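Local coordinates for protein of unknown function with a cupin-like fold (Ralstonia eutropha, PDB 3CJX), which is of unknown function but adopts a cupin-like fold and is classed with the ChrR-like cupin domain proteins, at residues T64-I70 with A86-E92; S71-Y75 with N106-V112; G29-L35 with M46-A51. One frame throughout, in Å; residues are numbered along the deposited sequence. Where two conformers were deposited one is given.

The three contacts all reach one sheet, in which 88-92, 65-71, 110-117, 43-50 and 30-38 lie side by side in that order. Contact 1 is the edge pair and contact 3 the hairpin on the far side of 110-117. Contact 2 bridges them: its strand 110-117 neighbours both 65-71 and 43-50, while 71-75 leads off into the second sheet. The centres of contacts 1 and 2 are about 13 Å apart, those of contacts 2 and 3 about 12 Å, those of contacts 1 and 3 about 14 Å. Glu-111 OE2 lies 2.7 Å from Ser-49 OG, and Thr-69 OG1 3.0 Å from Trp-74 NE1. A glycerol, probably from crystallisation, sits about 3 Å from the Met-67 side chain.

Contact 1: T64-I70 with A86-E92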
loop_
_atom_site.group_PDB
_atom_site.type_symbol
_atom_site.label_atom_id
_atom_site.label_comp_id
_atom_site.label_asym_id
_atom_site.label_seq_id
_atom_site.Cartn_x
_atom_site.Cartn_y
_atom_site.Cartn_z
ATOM N N THR A 64 -3.970 -12.278 -1.567
ATOM C CA THR A 64 -4.476 -11.550 -2.740
ATOM C C THR A 64 -4.220 -10.053 -2.707
ATOM O O THR A 64 -3.970 -9.491 -1.656
ATOM C CB THR A 64 -6.004 -11.734 -2.957
ATOM O OG1 THR A 64 -6.725 -11.123 -1.888
ATOM C CG2 THR A 64 -6.384 -13.220 -3.082
ATOM N N VAL A 65 -4.235 -9.436 -3.882
ATOM C CA VAL A 65 -4.129 -7.972 -4.015
ATOM C C VAL A 65 -5.224 -7.484 -4.938
ATOM O O VAL A 65 -5.357 -7.972 -6.063
ATOM C CB VAL A 65 -2.824 -7.472 -4.646
ATOM C CG1 VAL A 65 -2.866 -5.965 -4.755
ATOM C CG2 VAL A 65 -1.602 -7.903 -3.840
ATOM N N HIS A 66 -6.025 -6.554 -4.428
ATOM C CA HIS A 66 -7.083 -5.871 -5.189
ATOM C C HIS A 66 -6.636 -4.427 -5.353
ATOM O O HIS A 66 -6.431 -3.716 -4.379
ATOM C CB HIS A 66 -8.409 -5.891 -4.454
ATOM C CG HIS A 66 -8.999 -7.248 -4.316
ATOM N ND1 HIS A 66 -9.854 -7.776 -5.254
ATOM C CD2 HIS A 66 -8.886 -8.176 -3.339
ATOM C CE1 HIS A 66 -10.227 -8.985 -4.872
ATOM N NE2 HIS A 66 -9.661 -9.248 -3.709
HETATM N N MSE A 67 -6.493 -3.989 -6.587
HETATM C CA MSE A 67 -5.991 -2.643 -6.822
HETATM C C MSE A 67 -6.744 -1.893 -7.897
HETATM O O MSE A 67 -6.998 -2.426 -8.972
HETATM C CB MSE A 67 -4.505 -2.713 -7.144
HETATM C CG MSE A 67 -3.887 -1.417 -7.604
HETATM SE SE MSE A 67 -2.110 -1.214 -6.897
HETATM C CE MSE A 67 -1.594 -3.114 -6.974
ATOM N N TYR A 68 -7.086 -0.648 -7.560
ATOM C CA TYR A 68 -7.784 0.242 -8.443
ATOM C C TYR A 68 -6.964 1.498 -8.639
ATOM O O TYR A 68 -6.599 2.185 -7.666
ATOM C CB TYR A 68 -9.144 0.612 -7.863
ATOM C CG TYR A 68 -9.990 1.505 -8.756
ATOM C CD1 TYR A 68 -10.750 0.963 -9.789
ATOM C CD2 TYR A 68 -10.054 2.876 -8.539
ATOM C CE1 TYR A 68 -11.540 1.760 -10.588
ATOM C CE2 TYR A 68 -10.840 3.689 -9.330
ATOM C CZ TYR A 68 -11.574 3.132 -10.362
ATOM O OH TYR A 68 -12.358 3.934 -11.152
ATOM N N THR A 69 -6.702 1.793 -9.906
ATOM C CA THR A 69 -5.962 2.975 -10.279
ATOM C C THR A 69 -6.925 4.115 -10.511
ATOM O O THR A 69 -7.774 4.055 -11.396
ATOM C CB THR A 69 -5.186 2.741 -11.548
ATOM O OG1 THR A 69 -4.311 1.630 -11.350
ATOM C CG2 THR A 69 -4.383 3.987 -11.921
ATOM N N ILE A 70 -6.787 5.159 -9.715
ATOM C CA ILE A 70 -7.658 6.325 -9.832
ATOM C C ILE A 70 -7.127 7.188 -10.993
ATOM O O ILE A 70 -7.867 7.613 -11.884
ATOM C CB ILE A 70 -7.698 7.101 -8.480
ATOM C CG1 ILE A 70 -8.190 6.162 -7.348
ATOM C CG2 ILE A 70 -8.550 8.401 -8.586
ATOM C CD1 ILE A 70 -7.772 6.572 -5.924
ATOM N N ALA A 86 -6.356 5.280 -15.433
ATOM C CA ALA A 86 -7.612 5.686 -14.777
ATOM C C ALA A 86 -8.773 4.722 -14.979
ATOM O O ALA A 86 -9.119 4.364 -16.097
ATOM C CB ALA A 86 -8.009 7.084 -15.260
ATOM N N GLY A 87 -9.373 4.287 -13.883
ATOM C CA GLY A 87 -10.496 3.366 -13.944
ATOM C C GLY A 87 -10.115 1.906 -14.089
ATOM O O GLY A 87 -11.005 1.065 -14.239
ATOM N N CYS A 88 -8.821 1.582 -14.044
ATOM C CA CYS A 88 -8.415 0.180 -14.162
ATOM C C CYS A 88 -8.379 -0.569 -12.829
ATOM O O CYS A 88 -7.960 -0.037 -11.807
ATOM C CB CYS A 88 -7.048 0.069 -14.830
ATOM S SG CYS A 88 -7.060 0.628 -16.562
ATOM N N TYR A 89 -8.832 -1.802 -12.857
ATOM C CA TYR A 89 -8.778 -2.682 -11.702
ATOM C C TYR A 89 -7.891 -3.881 -12.041
ATOM O O TYR A 89 -7.801 -4.314 -13.183
ATOM C CB TYR A 89 -10.176 -3.135 -11.299
ATOM C CG TYR A 89 -10.207 -4.350 -10.413
ATOM C CD1 TYR A 89 -10.056 -4.246 -9.044
ATOM C CD2 TYR A 89 -10.415 -5.610 -10.950
ATOM C CE1 TYR A 89 -10.093 -5.359 -8.243
ATOM C CE2 TYR A 89 -10.463 -6.728 -10.154
ATOM C CZ TYR A 89 -10.300 -6.597 -8.810
ATOM O OH TYR A 89 -10.326 -7.718 -8.059
ATOM N N LEU A 90 -7.217 -4.387 -11.025
ATOM C CA LEU A 90 -6.359 -5.555 -11.130
ATOM C C LEU A 90 -6.548 -6.466 -9.930
ATOM O O LEU A 90 -6.518 -6.011 -8.800
ATOM C CB LEU A 90 -4.891 -5.125 -11.132
ATOM C CG LEU A 90 -3.879 -6.263 -11.038
ATOM C CD1 LEU A 90 -3.864 -7.000 -12.366
ATOM C CD2 LEU A 90 -2.513 -5.722 -10.683
ATOM N N TYR A 91 -6.727 -7.748 -10.194
ATOM C CA TYR A 91 -6.746 -8.770 -9.155
ATOM C C TYR A 91 -5.448 -9.528 -9.335
ATOM O O TYR A 91 -5.145 -9.979 -10.439
ATOM C CB TYR A 91 -7.902 -9.731 -9.314
ATOM C CG TYR A 91 -7.744 -10.998 -8.501
ATOM C CD1 TYR A 91 -8.185 -11.070 -7.188
ATOM C CD2 TYR A 91 -7.168 -12.129 -9.059
ATOM C CE1 TYR A 91 -8.046 -12.241 -6.445
ATOM C CE2 TYR A 91 -7.016 -13.297 -8.329
ATOM C CZ TYR A 91 -7.458 -13.356 -7.019
ATOM O OH TYR A 91 -7.302 -14.549 -6.314
ATOM N N GLU A 92 -4.673 -9.657 -8.267
ATOM C CA GLU A 92 -3.419 -10.396 -8.319
ATOM C C GLU A 92 -3.548 -11.518 -7.266
ATOM O O GLU A 92 -3.822 -11.239 -6.101
ATOM C CB GLU A 92 -2.289 -9.454 -7.945
ATOM C CG GLU A 92 -1.055 -9.541 -8.814
ATOM C CD GLU A 92 0.108 -8.727 -8.213
ATOM O OE1 GLU A 92 -0.182 -7.790 -7.413
ATOM O OE2 GLU A 92 1.299 -9.020 -8.524
#
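Tyr-91 turns its ring edge toward the face of the His-66 imidazole in an offset edge-to-face pair, centroids 5.5 Å apart and planes at 65°. The same imidazole also meets Tyr-89: His-66 ND1 and Tyr-89 OH share a 2.8 Å hydrogen bond. With Tyr-68, whose OH comes within 3.4 Å of Gly-87 CA, these aromatic side chains make up one face of a two-stranded antiparallel pairing.

The backbone holds it in register. Val-65 pairs with Glu-92 through two 2.9 Å bonds (Val-65 N to Glu-92 O, Glu-92 N to Val-65 O), and Met-67 with Leu-90 through Met-67 N to Leu-90 O at 3.0 Å and Leu-90 N to Met-67 O at 2.8 Å. The axes approach to 4.8 Å at 165°. Near the start of 86-92, Gly-87 takes a positive phi of 83° and gives its N to Thr-69 O at 3.0 Å.

On the opposite face stand Val-65, Met-67, Leu-90 and Glu-92. The Glu-92 carboxylate is bound by His-98 and makes weak hydrogen bonds to Tyr-76 OH and Ser-96 OG, while Thr-69 OG1 bonds Trp-74.

Within the cupin-like fold, 88-92 is an outermost strand of its sheet within this chain; 65-71 lies between it and 110-117, and Met-67 and Leu-90 pack across onto Trp-74 and Tyr-76 of strand 73-76 in the other sheet.

Contact 2: S71-Y75 with N106-V112; sequences SGCWY and NEGQTEV
This contact lies where the chain passes from one sheet of the cupin-like fold to the other: Ser-71 is still paired with strand 110-117, and strand 73-76 belongs to the second sheet. A single antiparallel hydrogen-bonded pair joins Ser-71 to Glu-111, CA atoms 5.1 Å apart, with Glu-111 N to Ser-71 O at 2.9 Å and a weak return bond from Ser-71 N to Glu-111 O at 3.4 Å. Ser-71 is extended (-154°/166°) with chi1 p, its OG 3.5 Å from Glu-111 CG; Thr-110 to Val-112 are extended too (phi -106° to -131°, psi 120° to 158°), all chi1 m. Beyond, the strands diverge; the axes of 73-75 and 110-112 lie 7.4 Å apart at 73°.

Gly-72 makes the break at phi 93°, psi -148°; a CB there would clash with Thr-110 OG1 and Gln-109 O. Cys-73 and Trp-74 are extended (phi near -158°). Trp-74 is p (chi2 -95°), setting CD1 3.8 Å from Thr-110 CG2 and NE1 3.9 Å from Val-112 CG1; NE1 bonds Thr-69.

Asn-106, m with chi2 near 0°, gives ND2 to Cys-73 O at 2.9 Å. Thus, where regular pairing has ended, a side-chain amide ties the loop before 110-117 to strand 73-76.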
loop_
_atom_site.group_PDB
_atom_site.type_symbol
_atom_site.label_atom_id
_atom_site.label_comp_id
_atom_site.label_asym_id
_atom_site.label_seq_id
_atom_site.Cartn_x
_atom_site.Cartn_y
_atom_site.Cartn_z
ATOM N N SER A 71 -5.822 7.423 -10.989
ATOM C CA SER A 71 -5.218 8.214 -12.028
ATOM C C SER A 71 -3.758 7.859 -12.206
ATOM O O SER A 71 -3.154 7.165 -11.391
ATOM C CB SER A 71 -5.390 9.715 -11.743
ATOM O OG SER A 71 -4.943 10.046 -10.451
ATOM N N GLY A 72 -3.223 8.334 -13.317
ATOM C CA GLY A 72 -1.835 8.133 -13.680
ATOM C C GLY A 72 -1.640 6.918 -14.549
ATOM O O GLY A 72 -2.502 6.564 -15.348
ATOM N N CYS A 73 -0.476 6.296 -14.390
ATOM C CA CYS A 73 -0.131 5.113 -15.136
ATOM C C CYS A 73 0.949 4.284 -14.439
ATOM O O CYS A 73 1.896 4.826 -13.844
ATOM C CB CYS A 73 0.355 5.497 -16.533
ATOM S SG CYS A 73 1.011 4.071 -17.455
ATOM N N TRP A 74 0.790 2.966 -14.502
ATOM C CA TRP A 74 1.793 2.054 -13.980
ATOM C C TRP A 74 1.668 0.704 -14.656
ATOM O O TRP A 74 0.623 0.376 -15.226
ATOM C CB TRP A 74 1.697 1.907 -12.476
ATOM C CG TRP A 74 0.500 1.152 -11.965
ATOM C CD1 TRP A 74 -0.683 1.683 -11.540
ATOM C CD2 TRP A 74 0.397 -0.264 -11.765
ATOM N NE1 TRP A 74 -1.517 0.687 -11.118
ATOM C CE2 TRP A 74 -0.882 -0.516 -11.245
ATOM C CE3 TRP A 74 1.260 -1.341 -11.985
ATOM C CZ2 TRP A 74 -1.319 -1.797 -10.923
ATOM C CZ3 TRP A 74 0.824 -2.623 -11.673
ATOM C CH2 TRP A 74 -0.456 -2.840 -11.154
ATOM N N TYR A 75 2.748 -0.066 -14.617
ATOM C CA TYR A 75 2.765 -1.383 -15.240
ATOM C C TYR A 75 3.765 -2.306 -14.564
ATOM O O TYR A 75 4.693 -1.861 -13.885
ATOM C CB TYR A 75 3.138 -1.257 -16.713
ATOM C CG TYR A 75 4.560 -0.796 -16.932
ATOM C CD1 TYR A 75 4.882 0.562 -16.900
ATOM C CD2 TYR A 75 5.590 -1.714 -17.153
ATOM C CE1 TYR A 75 6.180 0.993 -17.076
ATOM C CE2 TYR A 75 6.891 -1.291 -17.312
ATOM C CZ TYR A 75 7.177 0.071 -17.280
ATOM O OH TYR A 75 8.464 0.531 -17.454
ATOM N N ASN A 106 5.286 9.812 -17.119
ATOM C CA ASN A 106 4.046 10.257 -16.488
ATOM C C ASN A 106 4.191 11.746 -16.189
ATOM O O ASN A 106 5.247 12.159 -15.703
ATOM C CB ASN A 106 3.783 9.521 -15.165
ATOM C CG ASN A 106 3.448 8.057 -15.346
ATOM O OD1 ASN A 106 3.428 7.544 -16.458
ATOM N ND2 ASN A 106 3.193 7.374 -14.245
ATOM N N GLU A 107 3.169 12.555 -16.476
ATOM C CA GLU A 107 3.270 13.977 -16.179
ATOM C C GLU A 107 3.057 14.233 -14.683
ATOM O O GLU A 107 3.541 15.229 -14.158
ATOM C CB GLU A 107 2.301 14.793 -17.042
ATOM C CG GLU A 107 2.669 16.290 -17.194
ATOM C CD GLU A 107 3.920 16.543 -18.021
ATOM O OE1 GLU A 107 4.613 15.578 -18.415
ATOM O OE2 GLU A 107 4.204 17.729 -18.288
ATOM N N GLY A 108 2.369 13.329 -13.998
ATOM C CA GLY A 108 2.156 13.501 -12.577
ATOM C C GLY A 108 2.133 12.241 -11.737
ATOM O O GLY A 108 2.735 11.218 -12.071
ATOM N N GLN A 109 1.416 12.336 -10.629
ATOM C CA GLN A 109 1.346 11.258 -9.688
ATOM C C GLN A 109 0.407 10.204 -10.194
ATOM O O GLN A 109 -0.550 10.503 -10.903
ATOM C CB GLN A 109 0.831 11.756 -8.336
ATOM C CG GLN A 109 1.735 12.759 -7.648
ATOM C CD GLN A 109 3.024 12.154 -7.214
ATOM O OE1 GLN A 109 4.075 12.479 -7.739
ATOM N NE2 GLN A 109 2.947 11.213 -6.281
ATOM N N THR A 110 0.694 8.969 -9.816
ATOM C CA THR A 110 -0.141 7.838 -10.120
ATOM C C THR A 110 -0.790 7.523 -8.787
ATOM O O THR A 110 -0.097 7.261 -7.801
ATOM C CB THR A 110 0.696 6.672 -10.657
ATOM O OG1 THR A 110 1.221 7.026 -11.950
ATOM C CG2 THR A 110 -0.135 5.417 -10.783
ATOM N N GLU A 111 -2.117 7.576 -8.754
ATOM C CA GLU A 111 -2.892 7.377 -7.533
ATOM C C GLU A 111 -3.635 6.043 -7.507
ATOM O O GLU A 111 -4.457 5.767 -8.403
ATOM C CB GLU A 111 -3.930 8.507 -7.410
ATOM C CG GLU A 111 -3.363 9.931 -7.366
ATOM C CD GLU A 111 -2.543 10.219 -6.119
ATOM O OE1 GLU A 111 -2.473 9.365 -5.224
ATOM O OE2 GLU A 111 -1.968 11.318 -6.017
ATOM N N VAL A 112 -3.397 5.223 -6.483
ATOM C CA VAL A 112 -4.101 3.933 -6.403
ATOM C C VAL A 112 -4.729 3.685 -5.041
ATOM O O VAL A 112 -4.362 4.303 -4.046
ATOM C CB VAL A 112 -3.174 2.753 -6.711
ATOM C CG1 VAL A 112 -2.478 2.947 -8.057
ATOM C CG2 VAL A 112 -2.158 2.610 -5.618
#

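Contact 3: G29-L35 with M46-A51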
loop_
_atom_site.group_PDB
_atom_site.type_symbol
_atom_site.label_atom_id
_atom_site.label_comp_id
_atom_site.label_asym_id
_atom_site.label_seq_id
_atom_site.Cartn_x
_atom_site.Cartn_y
_atom_site.Cartn_z
ATOM N N GLY A 29 9.316 8.856 -3.410
ATOM C CA GLY A 29 8.377 8.613 -4.496
ATOM C C GLY A 29 7.177 7.751 -4.158
ATOM O O GLY A 29 6.224 7.688 -4.936
ATOM N N THR A 30 7.216 7.078 -3.014
ATOM C CA THR A 30 6.085 6.290 -2.553
ATOM C C THR A 30 5.456 6.976 -1.333
ATOM O O THR A 30 5.971 6.882 -0.219
ATOM C CB THR A 30 6.500 4.855 -2.216
ATOM O OG1 THR A 30 7.101 4.259 -3.366
ATOM C CG2 THR A 30 5.309 4.042 -1.813
ATOM N N ASP A 31 4.358 7.692 -1.566
ATOM C CA ASP A 31 3.616 8.377 -0.513
ATOM C C ASP A 31 2.314 7.620 -0.192
ATOM O O ASP A 31 1.556 7.269 -1.086
ATOM C CB ASP A 31 3.321 9.794 -0.973
ATOM C CG ASP A 31 4.584 10.571 -1.270
ATOM O OD1 ASP A 31 5.626 10.238 -0.680
ATOM O OD2 ASP A 31 4.540 11.527 -2.072
ATOM N N ILE A 32 2.032 7.416 1.088
ATOM C CA ILE A 32 0.889 6.610 1.521
ATOM C C ILE A 32 -0.044 7.361 2.427
ATOM O O ILE A 32 0.378 8.265 3.175
ATOM C CB ILE A 32 1.342 5.420 2.433
ATOM C CG1 ILE A 32 2.444 4.625 1.806
ATOM C CG2 ILE A 32 0.237 4.426 2.668
ATOM C CD1 ILE A 32 1.981 3.936 0.560
ATOM N N PHE A 33 -1.313 6.965 2.364
ATOM C CA PHE A 33 -2.304 7.409 3.319
ATOM C C PHE A 33 -2.947 6.117 3.844
ATOM O O PHE A 33 -3.685 5.469 3.117
ATOM C CB PHE A 33 -3.345 8.350 2.710
ATOM C CG PHE A 33 -4.045 9.197 3.737
ATOM C CD1 PHE A 33 -4.730 8.602 4.795
ATOM C CD2 PHE A 33 -4.001 10.571 3.663
ATOM C CE1 PHE A 33 -5.354 9.352 5.748
ATOM C CE2 PHE A 33 -4.631 11.336 4.607
ATOM C CZ PHE A 33 -5.320 10.722 5.656
ATOM N N PRO A 34 -2.667 5.740 5.102
ATOM C CA PRO A 34 -3.253 4.508 5.584
ATOM C C PRO A 34 -4.738 4.673 5.841
ATOM O O PRO A 34 -5.176 5.755 6.205
ATOM C CB PRO A 34 -2.509 4.266 6.903
ATOM C CG PRO A 34 -2.154 5.615 7.370
ATOM C CD PRO A 34 -1.874 6.410 6.148
ATOM N N LEU A 35 -5.493 3.607 5.613
ATOM C CA LEU A 35 -6.936 3.582 5.839
ATOM C C LEU A 35 -7.294 2.518 6.891
ATOM O O LEU A 35 -7.808 2.854 7.964
ATOM C CB LEU A 35 -7.678 3.345 4.510
ATOM C CG LEU A 35 -7.226 4.309 3.405
ATOM C CD1 LEU A 35 -7.854 3.982 2.061
ATOM C CD2 LEU A 35 -7.546 5.741 3.846
HETATM N N MSE A 46 -5.004 0.659 1.717
HETATM C CA MSE A 46 -4.264 1.921 1.649
HETATM C C MSE A 46 -4.495 2.699 0.363
HETATM O O MSE A 46 -4.902 2.150 -0.649
HETATM C CB MSE A 46 -2.763 1.638 1.631
HETATM C CG MSE A 46 -2.218 0.561 2.562
HETATM SE SE MSE A 46 -2.104 1.122 4.405
HETATM C CE MSE A 46 -3.737 0.527 5.171
ATOM N N ARG A 47 -4.179 3.978 0.416
ATOM C CA ARG A 47 -4.140 4.846 -0.747
ATOM C C ARG A 47 -2.668 5.124 -0.936
ATOM O O ARG A 47 -1.997 5.484 0.041
ATOM C CB ARG A 47 -4.851 6.165 -0.479
ATOM C CG ARG A 47 -6.304 6.163 -0.784
ATOM C CD ARG A 47 -6.670 6.533 -2.215
ATOM N NE ARG A 47 -6.365 7.911 -2.599
ATOM C CZ ARG A 47 -5.357 8.310 -3.375
ATOM N NH1 ARG A 47 -4.494 7.448 -3.899
ATOM N NH2 ARG A 47 -5.218 9.601 -3.655
ATOM N N ALA A 48 -2.155 4.927 -2.154
ATOM C CA ALA A 48 -0.751 5.232 -2.467
ATOM C C ALA A 48 -0.694 6.317 -3.546
ATOM O O ALA A 48 -1.591 6.417 -4.380
ATOM C CB ALA A 48 -0.005 3.987 -2.923
ATOM N N SER A 49 0.344 7.146 -3.496
ATOM C CA SER A 49 0.571 8.205 -4.479
ATOM C C SER A 49 2.009 8.045 -4.969
ATOM O O SER A 49 2.960 8.294 -4.237
ATOM C CB SER A 49 0.336 9.589 -3.881
ATOM O OG SER A 49 0.421 10.584 -4.882
ATOM N N PHE A 50 2.148 7.598 -6.214
ATOM C CA PHE A 50 3.448 7.312 -6.782
ATOM C C PHE A 50 3.983 8.367 -7.734
ATOM O O PHE A 50 3.269 8.856 -8.607
ATOM C CB PHE A 50 3.387 6.006 -7.528
ATOM C CG PHE A 50 3.049 4.835 -6.671
ATOM C CD1 PHE A 50 4.035 4.184 -5.956
ATOM C CD2 PHE A 50 1.766 4.348 -6.634
ATOM C CE1 PHE A 50 3.741 3.090 -5.198
ATOM C CE2 PHE A 50 1.454 3.247 -5.866
ATOM C CZ PHE A 50 2.445 2.615 -5.146
ATOM N N ALA A 51 5.262 8.678 -7.559
ATOM C CA ALA A 51 5.954 9.633 -8.381
ATOM C C ALA A 51 6.319 8.959 -9.694
ATOM O O ALA A 51 6.407 7.728 -9.752
ATOM C CB ALA A 51 7.218 10.093 -7.660
#
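Met-46 (selenomethionine), Arg-47 and Leu-35 bury the most surface in this beta hairpin, all toward the end where strand 30-38 runs on. Met-46 leans across onto the partner strand: SE sits 3.8 Å from Pro-34 CA and CE reaches Leu-35 N at 3.6 Å, while CB lies 4.2 Å from Ile-32 CG2. Further along that face, Ile-32 CD1 meets Ala-48 CB at 4.0 Å.

Arg-47 is on the other face beside Phe-33, with which it forms a hydrogen-bonded pair: Phe-33 N to Arg-47 O at 2.8 Å, Arg-47 N to Phe-33 O at 3.1 Å. Leu-35 CD1 packs 3.9 Å from Arg-47 CG, so the aliphatic stem is held here while the guanidinium makes a salt bridge to Glu-111. Asp-31 and Ser-49 repeat the two-bond pairing, the shorter being Ser-49 N to Asp-31 O at 2.7 Å.

In the cupin-like fold this hairpin belongs to one sheet: strand 110-117 flanks 43-50 on the far side, bonding Met-46 and Ala-48, and strand 156-157 bonds Leu-35 along 30-38.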